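Local atomic coordinates of protein-arginine-phosphatase (Geobacillus stearothermophilus, PDB entry 4PIC), a protein that removes the phosphate from phosphoarginine residues of proteins by hydrolysis, probably counteracting the arginine kinase McsB, with almost no activity on phosphotyrosine peptides. Residues 120-123 / 124-127; 102-105 / 106-110; 66-70 / 71-75. All coordinates share one frame; numbering follows the deposited sequence.

Overall arrangement
All three contacts are local and include the start of a helix, interaction 2 its end as well, in one low molecular weight phosphatase domain. Along the chain interaction 3 comes first, where a loop enters helix 70-75; interaction 2 follows, where edge strand 101-103 of the four-stranded parallel sheet runs straight into helix 104-109; interaction 1 comes last, at the start of the long helix 123-150. Their centres lie about 20 Å (2 and 3), 23 Å (1 and 2) and 28 Å (1 and 3) apart, without touching. Helix 123-150 links two of them, beginning in interaction 1 and packing against helix 104-109 of interaction 2. Interactions 1 and 3 both border residues of the probable substrate-binding loop.

Interaction 1: 120-123 / 124-127; sequences GGPI and EVYR
Tyr126 holds CG beside its own backbone N and anti to its carbonyl carbon (chi1 -81°), which lays the ring back along Gly120 and Gly121, edge on; Ile123 CG1 and Arg127 CG each stand anti to their backbone N, and a bend at chi3 of Arg127 (-69°) turns its guanidinium back to Ile123. The phenol meets the loop by its edge: Gly121 O lies in the ring plane, 3.5 Å from Tyr126 CE1, and Pro122 O lies there too. At the tip, Tyr126 OH comes 3.5 Å from Gly120 CA, and one water joins Tyr126 OH to Gly120 N, accepting from the latter at 2.8 Å. Glycine suits position 120, whose phi is positive. Pro122 is the N-cap, and a proline is tolerated here, since no backbone N-H is needed by the helix at this position. Its carbonyl accepts from Val125 N at 3.0 Å, and its ring lies beside Val125, Pro122 CD 4.0 Å from Val125 CG2. Across the next turn Arg127 N bonds to Ile123 O at 2.9 Å, while Arg127 NH2 passes 3.8 Å from Ile123 CD1 on its way to a salt bridge with Glu56. Ile123 also packs on Met52 and Val53 of helix 48-56. The Tyr126 side chain touches Cys14, a probable substrate-binding residue. Ile123 thus gives apolar cover over helix 48-56, while the polar ends of Tyr126 and Arg127 find partners beyond the contact: the hydroxyl has a weak bond to Ser47, and the arginine charge is probably balanced by Glu56.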
loop_
_atom_site.group_PDB
_atom_site.type_symbol
_atom_site.label_atom_id
_atom_site.label_comp_id
_atom_site.label_asym_id
_atom_site.label_seq_id
_atom_site.Cartn_x
_atom_site.Cartn_y
_atom_site.Cartn_z
ATOM N N GLY A 120 -15.428 4.964 0.103
ATOM C CA GLY A 120 -16.045 5.616 1.244
ATOM C C GLY A 120 -17.338 6.328 0.878
ATOM O O GLY A 120 -17.751 7.279 1.551
ATOM N N GLY A 121 -17.977 5.858 -0.190
ATOM C CA GLY A 121 -19.142 6.509 -0.760
ATOM C C GLY A 121 -20.486 6.068 -0.208
ATOM O O GLY A 121 -20.578 5.633 0.945
ATOM N N PRO A 122 -21.540 6.190 -1.028
ATOM C CA PRO A 122 -22.913 5.967 -0.566
ATOM C C PRO A 122 -23.137 4.521 -0.157
ATOM O O PRO A 122 -22.438 3.615 -0.638
ATOM C CB PRO A 122 -23.764 6.284 -1.804
ATOM C CG PRO A 122 -22.873 7.057 -2.714
ATOM C CD PRO A 122 -21.493 6.570 -2.452
ATOM N N ILE A 123 -24.119 4.301 0.708
ATOM C CA ILE A 123 -24.397 2.961 1.189
ATOM C C ILE A 123 -24.722 2.020 0.035
ATOM O O ILE A 123 -24.472 0.820 0.118
ATOM C CB ILE A 123 -25.513 2.965 2.256
ATOM C CG1 ILE A 123 -25.538 1.633 3.009
ATOM C CG2 ILE A 123 -26.870 3.271 1.628
ATOM C CD1 ILE A 123 -26.503 1.617 4.184
ATOM N N GLU A 124 -25.252 2.563 -1.055
ATOM C CA GLU A 124 -25.625 1.736 -2.196
ATOM C C GLU A 124 -24.432 1.007 -2.803
ATOM O O GLU A 124 -24.564 -0.125 -3.268
ATOM C CB GLU A 124 -26.331 2.568 -3.274
ATOM C CG GLU A 124 -27.745 3.010 -2.908
ATOM C CD GLU A 124 -27.775 4.209 -1.986
ATOM O OE1 GLU A 124 -26.756 4.925 -1.908
ATOM O OE2 GLU A 124 -28.822 4.435 -1.343
ATOM N N VAL A 125 -23.268 1.642 -2.789
ATOM C CA VAL A 125 -22.080 0.995 -3.333
ATOM C C VAL A 125 -21.531 -0.046 -2.355
ATOM O O VAL A 125 -21.018 -1.079 -2.774
ATOM C CB VAL A 125 -20.996 2.006 -3.738
ATOM C CG1 VAL A 125 -19.912 1.313 -4.553
ATOM C CG2 VAL A 125 -21.626 3.125 -4.556
ATOM N N TYR A 126 -21.643 0.221 -1.058
ATOM C CA TYR A 126 -21.332 -0.805 -0.062
ATOM C C TYR A 126 -22.223 -2.021 -0.233
ATOM O O TYR A 126 -21.770 -3.164 -0.101
ATOM C CB TYR A 126 -21.493 -0.258 1.353
ATOM C CG TYR A 126 -20.290 0.543 1.812
ATOM C CD1 TYR A 126 -20.161 1.891 1.489
ATOM C CD2 TYR A 126 -19.291 -0.045 2.582
ATOM C CE1 TYR A 126 -19.059 2.620 1.906
ATOM C CE2 TYR A 126 -18.187 0.678 3.003
ATOM C CZ TYR A 126 -18.083 2.011 2.662
ATOM O OH TYR A 126 -16.993 2.755 3.070
ATOM N N ARG A 127 -23.497 -1.786 -0.530
ATOM C CA ARG A 127 -24.430 -2.888 -0.716
ATOM C C ARG A 127 -24.064 -3.674 -1.970
ATOM O O ARG A 127 -24.109 -4.894 -1.971
ATOM C CB ARG A 127 -25.875 -2.374 -0.787
ATOM C CG ARG A 127 -26.922 -3.451 -0.580
ATOM C CD ARG A 127 -28.326 -2.861 -0.483
ATOM N NE ARG A 127 -28.516 -2.102 0.746
ATOM C CZ ARG A 127 -28.819 -0.808 0.791
ATOM N NH1 ARG A 127 -28.968 -0.121 -0.334
ATOM N NH2 ARG A 127 -28.975 -0.201 1.958
HETATM O O HOH W 1 -14.716 2.332 0.724
#

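Interaction 2: 102-105 / 106-110; sequences FTLK and QFVSG
Lys105 O is gripped twice by Ser109: the hydroxyl OG donates to it at 2.6 Å, and Ser109 N donates at 2.9 Å from the opposite face of the carbonyl plane. With OG between its own backbone N and carbonyl carbon (chi1 81°), the hydroxyl turns back over the preceding turn, and the aliphatic chain of Lys105 runs past it, CD 3.4 Å from Ser109 OG. Serine fits this last helical turn because its short hydroxyl can serve a carbonyl of its own helix and also accept from Thr111 N, just beyond. Gly110 then leaves the helix with a positive phi that a side chain would resist.

At the other end Thr103 is the N-cap. Its OG1 accepts from Gln106 N at 3.0 Å, and in return Gln106 OE1 accepts from Thr103 N, also at 3.0 Å, along a nearly straight N-H line though tilted from the amide's carbonyl plane. Gln106 folds back to do this, CG lying between its N and carbonyl carbon (chi1 85°), and its CG rests 3.6 Å from Phe102 CB. Thr103 OG1 is further held by Asp112. The amide plane stands almost upright to the Phe102 ring, with Gln106 NE2 at the ring's edge. Over one face of that ring comes Phe107 CD1, above its centre; the ring planes meet obliquely at 47°, centroids 5.0 Å apart. Both phenylalanines touch Leu80 of strand 78-81, and Phe107 adds a cation-pi contact with Lys143 of helix 123-150. The reciprocal bonds of Thr103 and Gln106 make a capping box, here setting the start of a helix directly at the end of the edge strand of the parallel sheet.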
loop_
_atom_site.group_PDB
_atom_site.type_symbol
_atom_site.label_atom_id
_atom_site.label_comp_id
_atom_site.label_asym_id
_atom_site.label_seq_id
_atom_site.Cartn_x
_atom_site.Cartn_y
_atom_site.Cartn_z
ATOM N N PHE A 102 -4.432 -14.911 -4.397
ATOM C CA PHE A 102 -5.303 -14.818 -5.559
ATOM C C PHE A 102 -6.241 -13.665 -5.291
ATOM O O PHE A 102 -6.411 -13.284 -4.140
ATOM C CB PHE A 102 -6.191 -16.069 -5.673
ATOM C CG PHE A 102 -5.460 -17.385 -5.584
ATOM C CD1 PHE A 102 -5.126 -18.079 -6.732
ATOM C CD2 PHE A 102 -5.154 -17.941 -4.350
ATOM C CE1 PHE A 102 -4.469 -19.298 -6.655
ATOM C CE2 PHE A 102 -4.499 -19.159 -4.266
ATOM C CZ PHE A 102 -4.152 -19.831 -5.416
ATOM N N THR A 103 -6.894 -13.139 -6.321
ATOM C CA THR A 103 -8.093 -12.341 -6.055
ATOM C C THR A 103 -9.194 -13.316 -5.674
ATOM O O THR A 103 -9.200 -14.465 -6.122
ATOM C CB THR A 103 -8.566 -11.501 -7.258
ATOM O OG1 THR A 103 -8.925 -12.367 -8.346
ATOM C CG2 THR A 103 -7.475 -10.527 -7.696
ATOM N N LEU A 104 -10.124 -12.875 -4.842
ATOM C CA LEU A 104 -11.249 -13.723 -4.483
ATOM C C LEU A 104 -11.983 -14.221 -5.736
ATOM O O LEU A 104 -12.314 -15.399 -5.837
ATOM C CB LEU A 104 -12.193 -12.957 -3.556
ATOM C CG LEU A 104 -13.536 -13.586 -3.242
ATOM C CD1 LEU A 104 -13.389 -14.951 -2.573
ATOM C CD2 LEU A 104 -14.335 -12.623 -2.356
ATOM N N LYS A 105 -12.188 -13.326 -6.693
ATOM C CA LYS A 105 -12.878 -13.657 -7.935
ATOM C C LYS A 105 -12.158 -14.737 -8.737
ATOM O O LYS A 105 -12.782 -15.696 -9.196
ATOM C CB LYS A 105 -13.059 -12.399 -8.784
ATOM C CG LYS A 105 -13.742 -12.641 -10.123
ATOM C CD LYS A 105 -15.198 -13.040 -9.922
ATOM C CE LYS A 105 -15.968 -13.028 -11.238
ATOM N NZ LYS A 105 -17.428 -13.298 -11.048
ATOM N N GLN A 106 -10.846 -14.588 -8.907
ATOM C CA GLN A 106 -10.095 -15.568 -9.689
ATOM C C GLN A 106 -10.105 -16.930 -9.007
ATOM O O GLN A 106 -10.215 -17.962 -9.670
ATOM C CB GLN A 106 -8.662 -15.087 -9.974
ATOM C CG GLN A 106 -7.645 -15.383 -8.881
ATOM C CD GLN A 106 -6.214 -15.047 -9.293
ATOM O OE1 GLN A 106 -5.682 -13.993 -8.937
ATOM N NE2 GLN A 106 -5.586 -15.951 -10.044
ATOM N N PHE A 107 -10.040 -16.938 -7.678
ATOM C CA PHE A 107 -9.962 -18.196 -6.949
ATOM C C PHE A 107 -11.234 -19.038 -7.038
ATOM O O PHE A 107 -11.173 -20.278 -7.074
ATOM C CB PHE A 107 -9.611 -17.951 -5.485
ATOM C CG PHE A 107 -9.411 -19.212 -4.710
ATOM C CD1 PHE A 107 -8.306 -20.014 -4.948
ATOM C CD2 PHE A 107 -10.329 -19.607 -3.753
ATOM C CE1 PHE A 107 -8.117 -21.182 -4.242
ATOM C CE2 PHE A 107 -10.149 -20.781 -3.042
ATOM C CZ PHE A 107 -9.040 -21.573 -3.289
ATOM N N VAL A 108 -12.390 -18.383 -7.068
ATOM C CA VAL A 108 -13.637 -19.137 -7.105
ATOM C C VAL A 108 -14.270 -19.229 -8.497
ATOM O O VAL A 108 -15.160 -20.046 -8.705
ATOM C CB VAL A 108 -14.671 -18.590 -6.101
ATOM C CG1 VAL A 108 -14.137 -18.672 -4.677
ATOM C CG2 VAL A 108 -15.014 -17.165 -6.445
ATOM N N SER A 109 -13.824 -18.412 -9.447
ATOM C CA SER A 109 -14.502 -18.343 -10.748
ATOM C C SER A 109 -13.618 -18.624 -11.962
ATOM O O SER A 109 -14.128 -18.907 -13.046
ATOM C CB SER A 109 -15.166 -16.974 -10.937
ATOM O OG SER A 109 -14.217 -16.000 -11.358
ATOM N N GLY A 110 -12.305 -18.511 -11.805
ATOM C CA GLY A 110 -11.403 -18.728 -12.927
ATOM C C GLY A 110 -11.272 -17.558 -13.892
ATOM O O GLY A 110 -10.434 -17.583 -14.798
#

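Interaction 3: 66-70 / 71-75; sequences SQLKK and EHIDW
Lys70 CB lies by Glu71, and the chain leaves it with CG anti to the backbone N (chi1 170°) before a bend at chi2 (67°) carries it along the helix to Asp74. Lys70 CG and CD pass Asp74 OD2, Lys70 CE comes 3.2 Å from Asp74 OD2, and Lys70 NZ reaches Asp74 OD1 at 3.1 Å, a salt bridge on the syn lone pair. NZ also pairs with Glu96, so a long lysine suits a place between two acids; an alanine here would probably leave Asp74 and Glu96 without their shared counter-charge. Ahead of it, Lys69 is the N-cap: Lys69 N donates to His72 ND1 at 3.0 Å, in the ring plane, so ND1 acts as acceptor. Lys69 O answers both His72 N and Ile73 N. Beside the ring's edge, Gln67 O lies 3.1 Å from His72 CE1. Ser66 N bonds to Asn12 OD1, a probable substrate-binding residue. Leu68 CD1 packs 3.7 Å from His72 CB and 4.0 Å from Ile73 CD1, apolar chains on the side that faces the sheet and helix 84-93. Phe39 of the second subunit packs on Gln67 and Leu68, while Leu68 reaches strands 3-9 and 31-37 and, with Ile73, Ile90 of helix 84-93.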
loop_
_atom_site.group_PDB
_atom_site.type_symbol
_atom_site.label_atom_id
_atom_site.label_comp_id
_atom_site.label_asym_id
_atom_site.label_seq_id
_atom_site.Cartn_x
_atom_site.Cartn_y
_atom_site.Cartn_z
ATOM N N SER A 66 -6.463 -4.496 11.088
ATOM C CA SER A 66 -5.103 -4.978 11.299
ATOM C C SER A 66 -4.254 -4.649 10.083
ATOM O O SER A 66 -4.698 -4.808 8.949
ATOM C CB SER A 66 -5.080 -6.499 11.485
ATOM O OG SER A 66 -6.022 -6.933 12.442
ATOM N N GLN A 67 -3.031 -4.188 10.326
ATOM C CA GLN A 67 -2.041 -4.081 9.262
ATOM C C GLN A 67 -1.546 -5.467 8.864
ATOM O O GLN A 67 -1.141 -6.263 9.717
ATOM C CB GLN A 67 -0.865 -3.218 9.729
ATOM C CG GLN A 67 0.359 -3.255 8.821
ATOM C CD GLN A 67 0.088 -2.694 7.439
ATOM O OE1 GLN A 67 -0.436 -1.586 7.297
ATOM N NE2 GLN A 67 0.455 -3.461 6.409
ATOM N N LEU A 68 -1.572 -5.750 7.566
ATOM C CA LEU A 68 -1.047 -6.986 7.013
ATOM C C LEU A 68 0.446 -7.127 7.272
ATOM O O LEU A 68 1.237 -6.254 6.901
ATOM C CB LEU A 68 -1.314 -7.044 5.510
ATOM C CG LEU A 68 -0.752 -8.254 4.774
ATOM C CD1 LEU A 68 -1.384 -9.534 5.307
ATOM C CD2 LEU A 68 -0.996 -8.127 3.275
ATOM N N LYS A 69 0.819 -8.235 7.898
ATOM C CA LYS A 69 2.212 -8.507 8.223
ATOM C C LYS A 69 2.604 -9.911 7.803
ATOM O O LYS A 69 1.743 -10.736 7.496
ATOM C CB LYS A 69 2.453 -8.308 9.723
ATOM C CG LYS A 69 2.273 -6.873 10.188
ATOM C CD LYS A 69 2.970 -6.620 11.516
ATOM C CE LYS A 69 3.174 -5.132 11.760
ATOM N NZ LYS A 69 1.882 -4.394 11.843
ATOM N N LYS A 70 3.910 -10.172 7.795
ATOM C CA LYS A 70 4.472 -11.477 7.476
ATOM C C LYS A 70 3.743 -12.606 8.206
ATOM O O LYS A 70 3.465 -13.657 7.633
ATOM C CB LYS A 70 5.964 -11.469 7.835
ATOM C CG LYS A 70 6.654 -12.814 7.783
ATOM C CD LYS A 70 6.730 -13.337 6.365
ATOM C CE LYS A 70 7.621 -14.574 6.298
ATOM N NZ LYS A 70 7.460 -15.306 5.013
ATOM N N GLU A 71 3.407 -12.359 9.464
ATOM C CA GLU A 71 2.751 -13.352 10.295
ATOM C C GLU A 71 1.394 -13.785 9.729
ATOM O O GLU A 71 1.026 -14.953 9.826
ATOM C CB GLU A 71 2.607 -12.827 11.724
ATOM C CG GLU A 71 3.930 -12.747 12.505
ATOM C CD GLU A 71 4.973 -11.815 11.877
ATOM O OE1 GLU A 71 4.620 -10.688 11.455
ATOM O OE2 GLU A 71 6.155 -12.221 11.799
ATOM N N HIS A 72 0.657 -12.850 9.133
ATOM C CA HIS A 72 -0.635 -13.183 8.519
ATOM C C HIS A 72 -0.416 -14.020 7.274
ATOM O O HIS A 72 -1.186 -14.935 6.977
ATOM C CB HIS A 72 -1.385 -11.926 8.073
ATOM C CG HIS A 72 -1.807 -11.024 9.182
ATOM N ND1 HIS A 72 -1.213 -9.800 9.403
ATOM C CD2 HIS A 72 -2.797 -11.134 10.099
ATOM C CE1 HIS A 72 -1.804 -9.203 10.423
ATOM N NE2 HIS A 72 -2.770 -9.991 10.862
ATOM N N ILE A 73 0.612 -13.668 6.515
ATOM C CA ILE A 73 0.958 -14.377 5.293
ATOM C C ILE A 73 1.314 -15.834 5.594
ATOM O O ILE A 73 0.844 -16.752 4.912
ATOM C CB ILE A 73 2.131 -13.684 4.575
ATOM C CG1 ILE A 73 1.742 -12.260 4.164
ATOM C CG2 ILE A 73 2.603 -14.505 3.380
ATOM C CD1 ILE A 73 0.643 -12.196 3.115
ATOM N N ASP A 74 2.111 -16.045 6.640
ATOM C CA ASP A 74 2.519 -17.390 7.033
ATOM C C ASP A 74 1.373 -18.204 7.630
ATOM O O ASP A 74 1.345 -19.425 7.502
ATOM C CB ASP A 74 3.679 -17.333 8.026
ATOM C CG ASP A 74 4.945 -16.786 7.412
ATOM O OD1 ASP A 74 5.039 -16.764 6.167
ATOM O OD2 ASP A 74 5.847 -16.390 8.182
ATOM N N TRP A 75 0.440 -17.524 8.286
ATOM C CA TRP A 75 -0.744 -18.179 8.851
ATOM C C TRP A 75 -1.680 -18.703 7.759
ATOM O O TRP A 75 -2.197 -19.823 7.844
ATOM C CB TRP A 75 -1.489 -17.192 9.750
ATOM C CG TRP A 75 -2.831 -17.643 10.248
ATOM C CD1 TRP A 75 -3.093 -18.330 11.402
ATOM C CD2 TRP A 75 -4.108 -17.393 9.635
ATOM N NE1 TRP A 75 -4.445 -18.535 11.537
ATOM C CE2 TRP A 75 -5.090 -17.979 10.463
ATOM C CE3 TRP A 75 -4.512 -16.749 8.459
ATOM C CZ2 TRP A 75 -6.453 -17.929 10.159
ATOM C CZ3 TRP A 75 -5.867 -16.701 8.158
ATOM C CH2 TRP A 75 -6.821 -17.293 9.002
#